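Local coordinates for RNA polymerase II subunit A C-terminal domain phosphatase SSU72 (Homo sapiens, PDB 4H3K), which dephosphorylates the C-terminal domain of RNA polymerase II as a serine/threonine protein phosphatase, with roles in RNA processing and termination, at residues F56-H61 against E132-D137; V62-P67 against N73-K78. The protein carries 1 engineered substitution. All blocks are in the same frame, centred on the assembly; numbering follows the deposited sequence.

After strand 27-32 and helix 38-48 the chain reaches strand 52-57, an edge of the five-stranded sheet; the end of that strand and the loop after it, residues 56-61, are the first side of contact 1. The chain runs straight on into strand 62-64, turns, and comes back as strand 73-75, so that contact 2 closes a short hairpin. Helices 81-98 and 101-109 follow before the chain returns to the sheet with strand 127-130 and starts helix 133-145, where contact 1 closes the larger loop. Contact 2 is therefore nested inside contact 1. The two meet where Gly59 and His61 pack on Phe77, Val74 and Tyr75, joining the central alpha/beta domain to the hairpin.

Contact 1. Residues F56-H61 against E132-D137; sequences FGTGTH and EERVYD
Thr58 and Val135 make the buried middle of this contact. The hydroxyl oxygen of Thr58 rests against the branched end of Val135, with OG1 3.6 Å from both CG1 and CG2, while Thr58 CG2 lies farther off, 4.1 Å from Val135 CG1. With chi1 at 52°, OG1 stands between the backbone N and the carbonyl carbon of Thr58, which turns it to the helix; there it also hydrogen-bonds Gln138 OE1, on the turn following Arg134. Val31 of strand 27-32 packs against both Thr58 and Val135, so the pair sits over the parallel part of the mixed sheet, where strand 52-57 ends and helix 133-145 begins.

Arg134 adds a second, more exposed contact. Its chain swings back at chi3 (76°) and brings NH2 to 3.7 Å from Gly59 CA, which meets the guanidinium at its edge and near its plane. Thr58 OG1 is equally far from NH2 but lies oblique to that group, and no hydrogen bond forms.

Since neither a hydrogen bond nor a salt bridge spans the two segments, their fit rests on shape and van der Waals contact, and the buried threonine hydroxyl is satisfied by Gln138.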
loop_
_atom_site.group_PDB
_atom_site.type_symbol
_atom_site.label_atom_id
_atom_site.label_comp_id
_atom_site.label_asym_id
_atom_site.label_seq_id
_atom_site.Cartn_x
_atom_site.Cartn_y
_atom_site.Cartn_z
ATOM N N PHE B 56 5.099 17.432 -0.697
ATOM C CA PHE B 56 5.688 17.271 0.627
ATOM C C PHE B 56 7.184 17.399 0.530
ATOM O O PHE B 56 7.749 17.347 -0.566
ATOM C CB PHE B 56 5.365 15.873 1.216
ATOM C CG PHE B 56 3.901 15.577 1.305
ATOM C CD1 PHE B 56 3.166 16.019 2.400
ATOM C CD2 PHE B 56 3.253 14.865 0.276
ATOM C CE1 PHE B 56 1.804 15.761 2.493
ATOM C CE2 PHE B 56 1.904 14.596 0.343
ATOM C CZ PHE B 56 1.164 15.035 1.465
ATOM N N GLY B 57 7.818 17.545 1.691
ATOM C CA GLY B 57 9.271 17.429 1.807
ATOM C C GLY B 57 9.619 16.368 2.857
ATOM O O GLY B 57 8.876 16.163 3.803
ATOM N N THR B 58 10.744 15.683 2.685
ATOM C CA THR B 58 11.192 14.716 3.683
ATOM C C THR B 58 12.329 15.213 4.555
ATOM O O THR B 58 12.724 14.513 5.491
ATOM C CB THR B 58 11.694 13.427 3.042
ATOM O OG1 THR B 58 12.669 13.758 2.051
ATOM C CG2 THR B 58 10.512 12.642 2.415
ATOM N N GLY B 59 12.870 16.398 4.250
ATOM C CA GLY B 59 14.004 16.922 5.006
ATOM C C GLY B 59 13.666 17.177 6.471
ATOM O O GLY B 59 12.495 17.388 6.841
ATOM N N THR B 60 14.698 17.167 7.311
ATOM C CA THR B 60 14.562 17.523 8.712
ATOM C C THR B 60 14.115 18.983 8.893
ATOM O O THR B 60 13.487 19.340 9.891
ATOM C CB THR B 60 15.928 17.273 9.422
ATOM O OG1 THR B 60 16.252 15.861 9.283
ATOM C CG2 THR B 60 15.835 17.574 10.876
ATOM N N HIS B 61 14.471 19.825 7.926
ATOM C CA HIS B 61 14.188 21.255 7.975
ATOM C C HIS B 61 14.128 21.788 6.544
ATOM O O HIS B 61 14.472 21.086 5.592
ATOM C CB HIS B 61 15.283 21.996 8.748
ATOM C CG HIS B 61 16.663 21.707 8.241
ATOM N ND1 HIS B 61 17.284 22.487 7.289
ATOM C CD2 HIS B 61 17.520 20.701 8.522
ATOM C CE1 HIS B 61 18.478 21.988 7.025
ATOM N NE2 HIS B 61 18.640 20.898 7.753
ATOM N N GLU B 132 14.748 13.040 -5.698
ATOM C CA GLU B 132 16.114 12.562 -5.577
ATOM C C GLU B 132 16.184 11.350 -4.683
ATOM O O GLU B 132 15.309 11.127 -3.839
ATOM C CB GLU B 132 17.117 13.642 -5.086
ATOM C CG GLU B 132 16.965 14.051 -3.654
ATOM C CD GLU B 132 18.083 15.023 -3.242
ATOM O OE1 GLU B 132 17.953 16.213 -3.538
ATOM O OE2 GLU B 132 19.090 14.573 -2.678
ATOM N N GLU B 133 17.229 10.546 -4.884
ATOM C CA GLU B 133 17.276 9.236 -4.245
ATOM C C GLU B 133 17.223 9.287 -2.708
ATOM O O GLU B 133 16.611 8.424 -2.066
ATOM C CB GLU B 133 18.508 8.460 -4.731
ATOM C CG GLU B 133 18.494 7.049 -4.263
ATOM C CD GLU B 133 19.684 6.253 -4.757
ATOM O OE1 GLU B 133 20.390 6.757 -5.633
ATOM O OE2 GLU B 133 19.912 5.126 -4.267
ATOM N N ARG B 134 17.852 10.301 -2.115
ATOM C CA ARG B 134 17.786 10.464 -0.648
ATOM C C ARG B 134 16.329 10.643 -0.166
ATOM O O ARG B 134 15.967 10.200 0.916
ATOM C CB ARG B 134 18.626 11.700 -0.245
ATOM C CG ARG B 134 18.791 11.970 1.253
ATOM C CD ARG B 134 19.020 13.508 1.546
ATOM N NE ARG B 134 17.751 14.262 1.434
ATOM C CZ ARG B 134 17.108 14.866 2.439
ATOM N NH1 ARG B 134 17.617 14.886 3.674
ATOM N NH2 ARG B 134 15.946 15.460 2.215
ATOM N N VAL B 135 15.529 11.364 -0.945
ATOM C CA VAL B 135 14.129 11.626 -0.615
ATOM C C VAL B 135 13.337 10.318 -0.806
ATOM O O VAL B 135 12.501 9.958 0.036
ATOM C CB VAL B 135 13.550 12.751 -1.501
ATOM C CG1 VAL B 135 12.028 12.824 -1.378
ATOM C CG2 VAL B 135 14.196 14.090 -1.146
ATOM N N TYR B 136 13.628 9.607 -1.899
ATOM C CA TYR B 136 13.068 8.247 -2.134
ATOM C C TYR B 136 13.328 7.331 -0.901
ATOM O O TYR B 136 12.422 6.653 -0.402
ATOM C CB TYR B 136 13.739 7.685 -3.372
ATOM C CG TYR B 136 13.358 6.285 -3.816
ATOM C CD1 TYR B 136 12.275 6.079 -4.676
ATOM C CD2 TYR B 136 14.116 5.178 -3.418
ATOM C CE1 TYR B 136 11.955 4.796 -5.147
ATOM C CE2 TYR B 136 13.816 3.887 -3.893
ATOM C CZ TYR B 136 12.724 3.713 -4.739
ATOM O OH TYR B 136 12.444 2.466 -5.205
ATOM N N ASP B 137 14.574 7.297 -0.433
ATOM C CA ASP B 137 14.934 6.474 0.743
ATOM C C ASP B 137 14.108 6.871 1.970
ATOM O O ASP B 137 13.673 6.018 2.731
ATOM C CB ASP B 137 16.423 6.604 1.097
ATOM C CG ASP B 137 17.313 5.940 0.090
ATOM O OD1 ASP B 137 16.840 5.040 -0.656
ATOM O OD2 ASP B 137 18.495 6.326 0.032
#

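Contact 2. Residues V62-P67 against N73-K78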
loop_
_atom_site.group_PDB
_atom_site.type_symbol
_atom_site.label_atom_id
_atom_site.label_comp_id
_atom_site.label_asym_id
_atom_site.label_seq_id
_atom_site.Cartn_x
_atom_site.Cartn_y
_atom_site.Cartn_z
ATOM N N VAL B 62 13.709 23.036 6.422
ATOM C CA VAL B 62 13.584 23.707 5.143
ATOM C C VAL B 62 14.854 24.476 4.880
ATOM O O VAL B 62 15.388 25.150 5.770
ATOM C CB VAL B 62 12.399 24.679 5.165
ATOM C CG1 VAL B 62 12.374 25.597 3.916
ATOM C CG2 VAL B 62 11.099 23.881 5.299
ATOM N N LYS B 63 15.343 24.350 3.658
ATOM C CA LYS B 63 16.547 24.998 3.222
ATOM C C LYS B 63 16.175 25.871 2.010
ATOM O O LYS B 63 15.408 25.459 1.126
ATOM C CB LYS B 63 17.586 23.927 2.880
ATOM C CG LYS B 63 18.986 24.447 2.592
ATOM C CD LYS B 63 19.704 23.607 1.517
ATOM C CE LYS B 63 20.629 22.533 2.110
ATOM N NZ LYS B 63 19.950 21.489 2.967
ATOM N N LEU B 64 16.688 27.088 1.998
ATOM C CA LEU B 64 16.594 27.947 0.843
ATOM C C LEU B 64 18.010 28.432 0.551
ATOM O O LEU B 64 18.809 28.583 1.494
ATOM C CB LEU B 64 15.698 29.135 1.175
ATOM C CG LEU B 64 14.228 29.214 0.758
ATOM C CD1 LEU B 64 13.706 27.979 0.043
ATOM C CD2 LEU B 64 13.303 29.664 1.909
ATOM N N PRO B 65 18.338 28.664 -0.735
ATOM C CA PRO B 65 19.664 29.200 -1.048
ATOM C C PRO B 65 19.888 30.554 -0.362
ATOM O O PRO B 65 18.935 31.289 -0.154
ATOM C CB PRO B 65 19.614 29.386 -2.574
ATOM C CG PRO B 65 18.611 28.352 -3.054
ATOM C CD PRO B 65 17.579 28.285 -1.954
ATOM N N GLY B 66 21.131 30.860 0.004
ATOM C CA GLY B 66 21.466 32.171 0.570
ATOM C C GLY B 66 22.616 32.813 -0.196
ATOM O O GLY B 66 22.867 32.436 -1.348
ATOM N N PRO B 67 23.359 33.745 0.457
ATOM C CA PRO B 67 24.397 34.546 -0.204
ATOM C C PRO B 67 25.595 33.739 -0.716
ATOM O O PRO B 67 26.356 34.221 -1.558
ATOM C CB PRO B 67 24.826 35.547 0.883
ATOM C CG PRO B 67 24.495 34.892 2.172
ATOM C CD PRO B 67 23.254 34.061 1.896
ATOM N N ASN B 73 19.748 29.561 3.890
ATOM C CA ASN B 73 18.799 29.958 4.913
ATOM C C ASN B 73 18.045 28.740 5.398
ATOM O O ASN B 73 17.623 27.889 4.605
ATOM C CB ASN B 73 17.847 30.980 4.338
ATOM C CG ASN B 73 18.553 32.249 3.955
ATOM O OD1 ASN B 73 19.040 32.978 4.824
ATOM N ND2 ASN B 73 18.643 32.520 2.654
ATOM N N VAL B 74 17.875 28.636 6.702
ATOM C CA VAL B 74 17.215 27.464 7.245
ATOM C C VAL B 74 15.985 27.873 8.038
ATOM O O VAL B 74 16.036 28.862 8.775
ATOM C CB VAL B 74 18.185 26.623 8.110
ATOM C CG1 VAL B 74 17.444 25.488 8.764
ATOM C CG2 VAL B 74 19.308 26.061 7.263
ATOM N N TYR B 75 14.894 27.116 7.880
ATOM C CA TYR B 75 13.635 27.319 8.615
ATOM C C TYR B 75 13.049 25.993 9.126
ATOM O O TYR B 75 13.364 24.912 8.608
ATOM C CB TYR B 75 12.590 27.975 7.704
ATOM C CG TYR B 75 13.030 29.290 7.157
ATOM C CD1 TYR B 75 12.784 30.475 7.856
ATOM C CD2 TYR B 75 13.708 29.361 5.948
ATOM C CE1 TYR B 75 13.207 31.707 7.354
ATOM C CE2 TYR B 75 14.127 30.578 5.434
ATOM C CZ TYR B 75 13.873 31.742 6.140
ATOM O OH TYR B 75 14.295 32.932 5.620
ATOM N N ASP B 76 12.181 26.097 10.128
ATOM C CA ASP B 76 11.337 24.998 10.551
ATOM C C ASP B 76 10.246 24.766 9.483
ATOM O O ASP B 76 9.869 25.684 8.749
ATOM C CB ASP B 76 10.685 25.336 11.905
ATOM C CG ASP B 76 10.139 24.103 12.622
ATOM O OD1 ASP B 76 9.347 23.336 12.028
ATOM O OD2 ASP B 76 10.485 23.898 13.811
ATOM N N PHE B 77 9.735 23.544 9.393
ATOM C CA PHE B 77 8.557 23.280 8.560
ATOM C C PHE B 77 7.265 24.001 9.002
ATOM O O PHE B 77 6.339 24.159 8.192
ATOM C CB PHE B 77 8.305 21.781 8.460
ATOM C CG PHE B 77 8.955 21.156 7.287
ATOM C CD1 PHE B 77 10.244 20.642 7.389
ATOM C CD2 PHE B 77 8.277 21.056 6.060
ATOM C CE1 PHE B 77 10.862 20.037 6.299
ATOM C CE2 PHE B 77 8.885 20.443 4.956
ATOM C CZ PHE B 77 10.181 19.950 5.065
ATOM N N LYS B 78 7.208 24.435 10.267
ATOM C CA LYS B 78 6.067 25.182 10.788
ATOM C C LYS B 78 5.976 26.613 10.242
ATOM O O LYS B 78 4.968 27.265 10.421
ATOM C CB LYS B 78 6.066 25.182 12.335
ATOM C CG LYS B 78 5.671 23.833 12.944
ATOM C CD LYS B 78 6.392 23.570 14.246
ATOM C CE LYS B 78 6.731 22.084 14.363
ATOM N NZ LYS B 78 5.883 21.342 15.361
#
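Val62 and Tyr75 form one hydrogen-bonded antiparallel pair, Leu64 and Asn73 the other. Val62 N gives to Tyr75 O and Tyr75 N to Val62 O, each 2.9 Å long; Leu64 N reaches Asn73 O at 2.9 Å and Asn73 N reaches Leu64 O at 2.8 Å, the last bond less straight (147° at the hydrogen). The Asn73 side chain adds a weak bond, ND2 to Pro65 O (3.1 Å); ND2 also bonds Tyr96 OH.

Strands 62-64 and 73-75 are thus the arms of a beta hairpin, one face of which packs on helices 81-98 and 101-109. On that face Leu64 CD2 touches Tyr75 CE2 at 3.7 Å, the side chains crossing at about a right angle, while Tyr75 OH bonds Asp87.

From the first strand, Val62 CG2 reaches over the face of Phe77, just after the second, in a CH-pi contact (3.8 Å to the ring centroid, 3° off the normal). CG1 is anti to N (chi1 170°), which leaves CG2 beside N and over the ring. An alanine in place of Phe77 would probably leave this methyl uncovered and open a gap beside Gly59 and His61. Asp76 OD1 accepts from Lys78 N, an Asx turn.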